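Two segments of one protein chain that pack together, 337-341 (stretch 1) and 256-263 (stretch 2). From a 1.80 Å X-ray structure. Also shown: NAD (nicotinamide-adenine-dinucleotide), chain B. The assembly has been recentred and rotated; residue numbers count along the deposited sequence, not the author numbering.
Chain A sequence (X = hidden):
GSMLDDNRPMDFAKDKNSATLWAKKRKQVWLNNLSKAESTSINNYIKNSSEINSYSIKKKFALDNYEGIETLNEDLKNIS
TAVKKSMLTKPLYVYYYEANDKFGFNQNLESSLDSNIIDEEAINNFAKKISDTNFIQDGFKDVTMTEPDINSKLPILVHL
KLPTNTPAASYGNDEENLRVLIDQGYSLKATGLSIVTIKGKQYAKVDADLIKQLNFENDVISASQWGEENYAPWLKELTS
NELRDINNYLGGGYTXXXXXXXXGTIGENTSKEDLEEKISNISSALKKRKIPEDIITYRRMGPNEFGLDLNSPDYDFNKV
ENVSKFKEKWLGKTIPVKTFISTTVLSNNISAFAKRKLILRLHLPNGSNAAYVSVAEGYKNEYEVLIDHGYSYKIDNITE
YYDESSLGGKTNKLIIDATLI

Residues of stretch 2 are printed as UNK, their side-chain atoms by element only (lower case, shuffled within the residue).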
# COMPACT_ATOMS: atom_id res chain seq x y z
N VAL A 337 -15.54 13.38 0.34
CA VAL A 337 -16.33 12.24 0.79
C VAL A 337 -17.39 12.71 1.80
O VAL A 337 -17.08 12.99 2.97
CB VAL A 337 -15.44 11.15 1.42
CG1 VAL A 337 -16.31 9.95 1.88
CG2 VAL A 337 -14.39 10.68 0.42
N LYS A 338 -18.64 12.81 1.36
CA LYS A 338 -19.70 13.35 2.19
C LYS A 338 -20.17 12.35 3.25
O LYS A 338 -20.74 12.73 4.27
CB LYS A 338 -20.89 13.78 1.32
CG LYS A 338 -20.53 14.81 0.24
CD LYS A 338 -21.73 15.20 -0.61
CE LYS A 338 -22.67 16.11 0.17
NZ LYS A 338 -23.80 16.61 -0.65
N THR A 339 -19.92 11.07 3.00
CA THR A 339 -20.43 9.99 3.83
C THR A 339 -19.50 9.66 5.00
O THR A 339 -18.33 10.05 4.98
CB THR A 339 -20.63 8.71 2.97
OG1 THR A 339 -19.49 8.55 2.12
CG2 THR A 339 -21.91 8.81 2.11
N PHE A 340 -20.01 8.96 6.01
CA PHE A 340 -19.14 8.27 6.95
C PHE A 340 -18.45 7.18 6.14
O PHE A 340 -19.06 6.60 5.22
CB PHE A 340 -19.88 7.63 8.13
CG PHE A 340 -20.56 8.61 9.05
CD1 PHE A 340 -19.83 9.40 9.93
CD2 PHE A 340 -21.93 8.74 9.04
CE1 PHE A 340 -20.45 10.30 10.77
CE2 PHE A 340 -22.58 9.64 9.89
CZ PHE A 340 -21.82 10.43 10.75
N ILE A 341 -17.21 6.88 6.48
CA ILE A 341 -16.46 5.85 5.76
C ILE A 341 -16.23 4.59 6.62
O ILE A 341 -15.45 4.62 7.60
CB ILE A 341 -15.09 6.35 5.28
CG1 ILE A 341 -15.20 7.77 4.71
CG2 ILE A 341 -14.50 5.35 4.25
CD1 ILE A 341 -13.85 8.34 4.26
N UNK A 256 -29.36 4.07 5.23
CA UNK A 256 -30.16 5.30 5.21
C UNK A 256 -29.30 6.51 5.55
O UNK A 256 -29.50 7.60 4.99
c UNK A 256 -31.33 5.19 6.16
N UNK A 257 -28.36 6.33 6.48
CA UNK A 257 -27.54 7.44 6.97
C UNK A 257 -26.60 7.94 5.88
O UNK A 257 -26.56 9.14 5.60
c UNK A 257 -27.03 6.25 10.63
c UNK A 257 -27.66 6.95 9.44
c UNK A 257 -25.58 8.02 8.50
c UNK A 257 -26.73 7.03 8.22
N UNK A 258 -25.88 7.03 5.25
CA UNK A 258 -24.93 7.44 4.22
C UNK A 258 -25.69 7.92 2.96
O UNK A 258 -25.25 8.85 2.31
n UNK A 258 -22.21 5.05 5.11
c UNK A 258 -23.92 6.32 3.91
c UNK A 258 -22.83 6.22 4.99
o UNK A 258 -22.54 7.20 5.70
N UNK A 259 -26.84 7.33 2.67
CA UNK A 259 -27.70 7.84 1.58
C UNK A 259 -28.10 9.31 1.80
O UNK A 259 -28.06 10.12 0.87
c UNK A 259 -30.20 3.85 -0.46
n UNK A 259 -31.60 3.38 -0.69
c UNK A 259 -28.96 7.00 1.43
c UNK A 259 -30.21 5.08 0.45
c UNK A 259 -28.86 5.82 0.47
N UNK A 260 -28.49 9.64 3.02
CA UNK A 260 -28.89 10.99 3.35
C UNK A 260 -27.72 11.96 3.25
O UNK A 260 -27.85 13.07 2.73
c UNK A 260 -29.10 13.24 5.94
c UNK A 260 -31.07 13.00 4.62
c UNK A 260 -29.49 11.06 4.74
c UNK A 260 -30.65 15.04 5.78
c UNK A 260 -29.90 12.45 5.12
o UNK A 260 -31.02 16.32 6.10
c UNK A 260 -29.47 14.52 6.27
c UNK A 260 -31.45 14.29 4.96
N UNK A 261 -26.57 11.55 3.78
CA UNK A 261 -25.37 12.37 3.73
C UNK A 261 -24.94 12.62 2.28
O UNK A 261 -24.45 13.70 1.95
c UNK A 261 -24.08 13.35 6.44
c UNK A 261 -23.11 11.07 6.67
c UNK A 261 -24.23 11.72 4.51
c UNK A 261 -24.21 11.89 6.03
N UNK A 262 -25.15 11.63 1.42
CA UNK A 262 -24.67 11.75 0.05
C UNK A 262 -25.50 12.74 -0.77
O UNK A 262 -24.94 13.58 -1.48
c UNK A 262 -24.33 9.02 -2.70
c UNK A 262 -24.12 10.39 -2.07
c UNK A 262 -22.63 10.81 -2.15
c UNK A 262 -24.64 10.38 -0.63
N UNK A 263 -26.83 12.67 -0.66
CA UNK A 263 -27.69 13.54 -1.47
C UNK A 263 -29.05 13.85 -0.84
O UNK A 263 -29.99 14.21 -1.55
c UNK A 263 -27.90 12.91 -2.85
c UNK A 263 -28.50 11.52 -2.76
o UNK A 263 -28.50 10.80 -3.78
o UNK A 263 -28.96 11.13 -1.67
PA NAD B . -21.91 2.20 2.55
O1A NAD B . -23.08 2.96 3.14
O2A NAD B . -20.53 2.79 2.59
O5B NAD B . -22.21 1.84 1.01
C5B NAD B . -23.51 1.48 0.53
C4B NAD B . -23.61 1.82 -0.95
O4B NAD B . -23.48 3.24 -1.09
C3B NAD B . -22.50 1.17 -1.76
O3B NAD B . -23.03 0.77 -3.03
C2B NAD B . -21.49 2.30 -1.93
O2B NAD B . -20.72 2.18 -3.13
C1B NAD B . -22.37 3.55 -1.92
N9A NAD B . -21.61 4.67 -1.35
C8A NAD B . -21.04 4.72 -0.13
N7A NAD B . -20.41 5.92 0.06
C5A NAD B . -20.56 6.62 -1.07
C6A NAD B . -20.15 7.95 -1.56
N6A NAD B . -19.42 8.77 -0.76
N1A NAD B . -20.50 8.31 -2.81
C2A NAD B . -21.23 7.50 -3.60
N3A NAD B . -21.65 6.28 -3.22
C4A NAD B . -21.34 5.80 -1.99
O3 NAD B . -21.88 0.78 3.30
PN NAD B . -21.10 -0.56 2.89
O1N NAD B . -19.62 -0.30 2.99
O2N NAD B . -21.72 -1.10 1.62
O5D NAD B . -21.59 -1.50 4.10
C5D NAD B . -21.41 -1.12 5.47
C4D NAD B . -21.62 -2.33 6.35
O4D NAD B . -20.48 -3.20 6.24
C3D NAD B . -21.66 -1.92 7.81
O3D NAD B . -22.36 -2.95 8.53
C2D NAD B . -20.20 -1.92 8.21
O2D NAD B . -20.03 -2.17 9.61
C1D NAD B . -19.59 -3.03 7.33
N1N NAD B . -18.25 -2.71 6.82
C2N NAD B . -18.02 -2.58 5.49
C3N NAD B . -16.74 -2.29 5.01
C7N NAD B . -16.46 -2.15 3.54
O7N NAD B . -17.33 -1.81 2.74
N7N NAD B . -15.23 -2.44 3.16
C4N NAD B . -15.68 -2.13 5.89
C5N NAD B . -15.93 -2.26 7.25
C6N NAD B . -17.23 -2.55 7.68

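Position 256 opens this stretch of helix with one side-chain carbon, exposed and out of reach of stretch 1. A lone carbon is alanine, and Ala 256 suits a helical turn that makes no contact here.

Position 257 has four carbons, forked at the first, with one arm two carbons long; the single-carbon arm lies 3.7 Å from CE2 of Phe 340, at the edge of the ring. This is isoleucine, the short arm being CG2. Ile 257 is buried, and its branched, apolar side chain suits a site beside an aromatic ring.

Position 258 carries two carbons, the second bearing one oxygen and one nitrogen, with the oxygen 3.1 Å from the backbone N of Phe 340. An amide one carbon from the backbone is asparagine. The two ends of the amide do different work. OD1 of Asn 258 accepts a weak hydrogen bond from that N, bent to 131°, while ND2 donates a nearly straight one to O1A of NAD (3.0 Å). An acceptor and a donor on one short side chain are what this buried place uses.

Position 259 shows four carbons in a row ending in nitrogen, a lysine. Lys 259 points away from stretch 1 in an extended form, its charged end free of the contact.

Position 260 has one carbon and then a six-carbon ring bearing an oxygen: tyrosine. Tyr 260 also points away, and its hydroxyl is hydrogen-bonded elsewhere in the structure.

Position 261 has four carbons forked at the second; one terminal carbon lies 3.5 Å from CD2 of Phe 340 and 4.1 Å from CA of Thr 339. This is leucine, that carbon being CD1. Leu 261 points toward stretch 1 and, of the helix residues, has the most area covered by it; its apolar fork reaches ring and backbone with no polar group to leave unpaired.

Position 262 has the same four-carbon fork, its CB 4.2 Å from CG2 of Thr 339, so it too is leucine. Leu 262 points away overall, yet its CD1 comes within 3.3 Å of N1A of NAD, giving the adenine an apolar neighbour.

Position 263 has two carbons, the second with two oxygens: aspartate. Asp 263 is exposed and points away; its OD1 is hydrogen-bonded elsewhere in the structure.

The contact sets a helix flank against a loop. Ile 257 and Leu 261, one turn apart, pack against Phe 340, Ile 257 at the ring's edge, while NZ of Lys 338 reaches the O of Leu 262 in a weak hydrogen bond (3.3 Å). NAD joins both stretches: its N6A donates to OG1 of Thr 339 (2.9 Å), and its phosphate is held by Asn 258.

Stretch 2 (256-263) AINKYLLD
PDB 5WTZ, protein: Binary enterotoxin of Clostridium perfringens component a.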